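Local coordinates for protein ethyl acetate hydrolase (PDB 5EFZ) that hydrolyses ethyl acetate to ethanol and acetate, a step in the breakdown of short-chain methyl ketones, at residues A[98-108]-A[262-272]. Residues are numbered along the deposited sequence; the frame is centred on the assembly and turned at random.
With EDO (1,2-ethanediol), chain L; EDO (1,2-ethanediol), chain G.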
loop_
_atom_site.group_PDB
_atom_site.type_symbol
_atom_site.label_atom_id
_atom_site.label_comp_id
_atom_site.label_asym_id
_atom_site.label_seq_id
_atom_site.Cartn_x
_atom_site.Cartn_y
_atom_site.Cartn_z
ATOM N N GLN A 98 -5.676 21.644 -13.433
ATOM C CA GLN A 98 -4.740 20.903 -14.272
ATOM C C GLN A 98 -5.251 20.716 -15.673
ATOM O O GLN A 98 -6.428 20.382 -15.873
ATOM C CB GLN A 98 -4.493 19.512 -13.687
ATOM C CG GLN A 98 -3.405 19.437 -12.635
ATOM C CD GLN A 98 -3.112 17.952 -12.354
ATOM O OE1 GLN A 98 -2.961 17.153 -13.285
ATOM N NE2 GLN A 98 -3.101 17.578 -11.083
ATOM N N ILE A 99 -4.361 20.880 -16.644
ATOM C CA ILE A 99 -4.617 20.373 -17.988
ATOM C C ILE A 99 -4.921 18.898 -17.879
ATOM O O ILE A 99 -4.125 18.134 -17.309
ATOM C CB ILE A 99 -3.397 20.601 -18.907
ATOM C CG1 ILE A 99 -3.111 22.118 -19.002
ATOM C CG2 ILE A 99 -3.652 20.011 -20.317
ATOM C CD1 ILE A 99 -1.770 22.441 -19.665
ATOM N N GLY A 100 -6.049 18.461 -18.435
ATOM C CA GLY A 100 -6.375 17.047 -18.369
ATOM C C GLY A 100 -7.395 16.700 -17.300
ATOM O O GLY A 100 -7.846 15.549 -17.241
ATOM N N ASN A 101 -7.781 17.661 -16.461
ATOM C CA ASN A 101 -8.648 17.318 -15.330
ATOM C C ASN A 101 -10.144 17.393 -15.629
ATOM O O ASN A 101 -10.961 17.216 -14.712
ATOM C CB ASN A 101 -8.323 18.219 -14.105
ATOM C CG ASN A 101 -9.152 19.513 -14.053
ATOM O OD1 ASN A 101 -9.441 20.156 -15.079
ATOM N ND2 ASN A 101 -9.496 19.925 -12.835
ATOM N N GLY A 102 -10.494 17.656 -16.893
ATOM C CA GLY A 102 -11.892 17.728 -17.322
ATOM C C GLY A 102 -12.510 19.118 -17.347
ATOM O O GLY A 102 -13.543 19.333 -18.003
ATOM N N LEU A 103 -11.902 20.068 -16.626
ATOM C CA LEU A 103 -12.365 21.464 -16.653
ATOM C C LEU A 103 -11.492 22.298 -17.582
ATOM O O LEU A 103 -11.992 22.945 -18.510
ATOM C CB LEU A 103 -12.379 22.065 -15.241
ATOM C CG LEU A 103 -13.368 21.399 -14.262
ATOM C CD1 LEU A 103 -13.412 22.183 -12.975
ATOM C CD2 LEU A 103 -14.763 21.253 -14.880
ATOM N N SER A 104 -10.186 22.286 -17.343
ATOM C CA SER A 104 -9.245 22.818 -18.320
ATOM C C SER A 104 -9.247 21.884 -19.555
ATOM O O SER A 104 -9.849 20.816 -19.521
ATOM C CB SER A 104 -7.835 22.918 -17.720
ATOM O OG SER A 104 -7.806 23.880 -16.664
ATOM N N SER A 105 -8.552 22.285 -20.621
ATOM C CA SER A 105 -8.450 21.460 -21.831
ATOM C C SER A 105 -8.041 20.052 -21.478
ATOM O O SER A 105 -7.054 19.861 -20.794
ATOM C CB SER A 105 -7.435 22.059 -22.806
ATOM O OG SER A 105 -7.953 23.238 -23.378
ATOM N N SER A 106 -8.802 19.070 -21.958
ATOM C CA SER A 106 -8.642 17.689 -21.559
ATOM C C SER A 106 -9.130 16.739 -22.664
ATOM O O SER A 106 -9.771 17.168 -23.626
ATOM C CB SER A 106 -9.434 17.399 -20.269
ATOM O OG SER A 106 -9.107 18.309 -19.221
ATOM N N ALA A 107 -8.824 15.462 -22.514
ATOM C CA ALA A 107 -9.321 14.434 -23.448
ATOM C C ALA A 107 -10.842 14.536 -23.598
ATOM O O ALA A 107 -11.395 14.323 -24.683
ATOM C CB ALA A 107 -8.924 13.002 -22.939
ATOM N N SER A 108 -11.519 14.881 -22.505
ATOM C CA SER A 108 -12.978 14.807 -22.506
ATOM C C SER A 108 -13.664 16.012 -23.132
ATOM O O SER A 108 -14.871 15.984 -23.329
ATOM C CB SER A 108 -13.509 14.632 -21.082
ATOM O OG SER A 108 -13.188 15.764 -20.276
ATOM N N ASP A 262 -14.024 10.617 -15.654
ATOM C CA ASP A 262 -13.724 10.140 -16.999
ATOM C C ASP A 262 -12.408 9.357 -17.024
ATOM O O ASP A 262 -11.376 9.890 -16.654
ATOM C CB ASP A 262 -13.620 11.313 -17.966
ATOM C CG ASP A 262 -13.326 10.849 -19.382
ATOM O OD1 ASP A 262 -14.212 10.160 -19.957
ATOM O OD2 ASP A 262 -12.231 11.190 -19.907
ATOM N N PRO A 263 -12.440 8.099 -17.474
ATOM C CA PRO A 263 -11.214 7.284 -17.481
ATOM C C PRO A 263 -10.060 7.934 -18.267
ATOM O O PRO A 263 -8.934 7.935 -17.754
ATOM C CB PRO A 263 -11.670 5.972 -18.157
ATOM C CG PRO A 263 -13.126 5.849 -17.812
ATOM C CD PRO A 263 -13.651 7.298 -17.760
ATOM N N ASN A 264 -10.322 8.502 -19.449
ATOM C CA ASN A 264 -9.223 9.117 -20.205
ATOM C C ASN A 264 -8.602 10.282 -19.421
ATOM O O ASN A 264 -7.372 10.416 -19.371
ATOM C CB ASN A 264 -9.677 9.602 -21.575
ATOM C CG ASN A 264 -9.909 8.442 -22.543
ATOM O OD1 ASN A 264 -9.245 7.400 -22.453
ATOM N ND2 ASN A 264 -10.876 8.600 -23.419
ATOM N N ASN A 265 -9.426 11.126 -18.808
ATOM C CA ASN A 265 -8.843 12.206 -17.967
ATOM C C ASN A 265 -7.997 11.692 -16.782
ATOM O O ASN A 265 -6.915 12.235 -16.457
ATOM C CB ASN A 265 -9.946 13.123 -17.424
ATOM C CG ASN A 265 -10.625 13.936 -18.499
ATOM O OD1 ASN A 265 -10.146 14.044 -19.651
ATOM N ND2 ASN A 265 -11.790 14.500 -18.144
ATOM N N LEU A 266 -8.465 10.657 -16.099
ATOM C CA LEU A 266 -7.682 10.098 -15.004
ATOM C C LEU A 266 -6.317 9.584 -15.513
ATOM O O LEU A 266 -5.286 9.762 -14.840
ATOM C CB LEU A 266 -8.456 8.954 -14.304
ATOM C CG LEU A 266 -9.734 9.405 -13.588
ATOM C CD1 LEU A 266 -10.453 8.194 -12.972
ATOM C CD2 LEU A 266 -9.389 10.414 -12.484
ATOM N N LEU A 267 -6.306 8.954 -16.681
ATOM C CA LEU A 267 -5.048 8.423 -17.238
ATOM C C LEU A 267 -4.098 9.572 -17.621
ATOM O O LEU A 267 -2.874 9.460 -17.459
ATOM C CB LEU A 267 -5.327 7.532 -18.464
ATOM C CG LEU A 267 -6.133 6.244 -18.188
ATOM C CD1 LEU A 267 -6.222 5.415 -19.483
ATOM C CD2 LEU A 267 -5.530 5.415 -17.082
ATOM N N THR A 268 -4.650 10.684 -18.104
ATOM C CA THR A 268 -3.806 11.852 -18.404
ATOM C C THR A 268 -3.115 12.350 -17.133
ATOM O O THR A 268 -1.920 12.637 -17.138
ATOM C CB THR A 268 -4.631 13.012 -19.033
ATOM O OG1 THR A 268 -5.235 12.537 -20.244
ATOM C CG2 THR A 268 -3.767 14.212 -19.388
ATOM N N MET A 269 -3.880 12.464 -16.054
ATOM C CA MET A 269 -3.314 12.980 -14.812
ATOM C C MET A 269 -2.365 11.961 -14.206
ATOM O O MET A 269 -1.330 12.324 -13.680
ATOM C CB MET A 269 -4.442 13.371 -13.844
ATOM C CG MET A 269 -5.173 14.686 -14.295
ATOM S SD MET A 269 -6.561 15.079 -13.185
ATOM C CE MET A 269 -7.799 13.884 -13.731
ATOM N N ALA A 270 -2.714 10.675 -14.292
ATOM C CA ALA A 270 -1.834 9.623 -13.813
ATOM C C ALA A 270 -0.471 9.592 -14.548
ATOM O O ALA A 270 0.584 9.438 -13.905
ATOM C CB ALA A 270 -2.550 8.227 -13.935
ATOM N N TRP A 271 -0.484 9.708 -15.877
ATOM C CA TRP A 271 0.769 9.698 -16.656
ATOM C C TRP A 271 1.646 10.865 -16.202
ATOM O O TRP A 271 2.871 10.758 -16.064
ATOM C CB TRP A 271 0.471 9.822 -18.171
ATOM C CG TRP A 271 1.677 9.641 -19.088
ATOM C CD1 TRP A 271 2.056 8.482 -19.745
ATOM C CD2 TRP A 271 2.609 10.647 -19.483
ATOM N NE1 TRP A 271 3.180 8.723 -20.506
ATOM C CE2 TRP A 271 3.537 10.044 -20.360
ATOM C CE3 TRP A 271 2.749 12.013 -19.179
ATOM C CZ2 TRP A 271 4.601 10.747 -20.918
ATOM C CZ3 TRP A 271 3.820 12.716 -19.728
ATOM C CH2 TRP A 271 4.723 12.085 -20.597
ATOM N N LYS A 272 0.986 11.992 -15.989
ATOM C CA LYS A 272 1.665 13.228 -15.616
ATOM C C LYS A 272 2.307 13.055 -14.226
ATOM O O LYS A 272 3.474 13.390 -14.002
ATOM C CB LYS A 272 0.670 14.386 -15.605
ATOM C CG LYS A 272 1.300 15.745 -15.289
ATOM C CD LYS A 272 0.215 16.817 -15.044
ATOM C CE LYS A 272 -0.836 16.892 -16.161
ATOM N NZ LYS A 272 -1.718 18.085 -15.837
HETATM C C1 EDO L . -6.067 10.252 -22.940
HETATM O O1 EDO L . -5.465 9.700 -21.740
HETATM C C2 EDO L . -5.148 10.263 -24.174
HETATM O O2 EDO L . -3.734 10.143 -23.920
HETATM C C1 EDO G . -16.197 21.381 -19.185
HETATM O O1 EDO G . -16.625 22.458 -18.334
HETATM C C2 EDO G . -15.269 21.916 -20.269
HETATM O O2 EDO G . -14.345 22.849 -19.685
HETATM O O HOH W 1 -7.291 14.486 -20.316
#
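The carboxamide of N265 is sandwiched: G100 O, G102 CA and S106 CB lie over one face, with G102 CA 3.3 Å from N265 ND2, while the carboxylate of D262 lies under the other. At its edge, N265 ND2 donates a nearly straight bond (169°) to S108 OG, 2.8 Å away and in the amide plane. N265 OD1 takes a weak bond from S108 N and a regular one from a water that also accepts from A107 N, fixing the amide's rotation. D262 N-caps the helix, its OD2 accepting from N265 N at 3.0 Å. At the other end, K272 bends at chi3 (-52°) and brings NZ to I99 O (2.8 Å), on a lone pair in the carbonyl plane, and to Q98 OE1 (3.0 Å), tilted from the amide plane. D127 completes this grip with a salt bridge, and T66 O holds Q98 NE2. Between these ends, M269 SD rests on N101 CB at 3.7 Å. Helix 263-274, in the insertion between strands 170-174 and 296-300, clasps the turn beginning at Q98, whose side chain lies about 8 Å from that of the probable nucleophile S151, consistent with the lid inserted in many alpha/beta hydrolases.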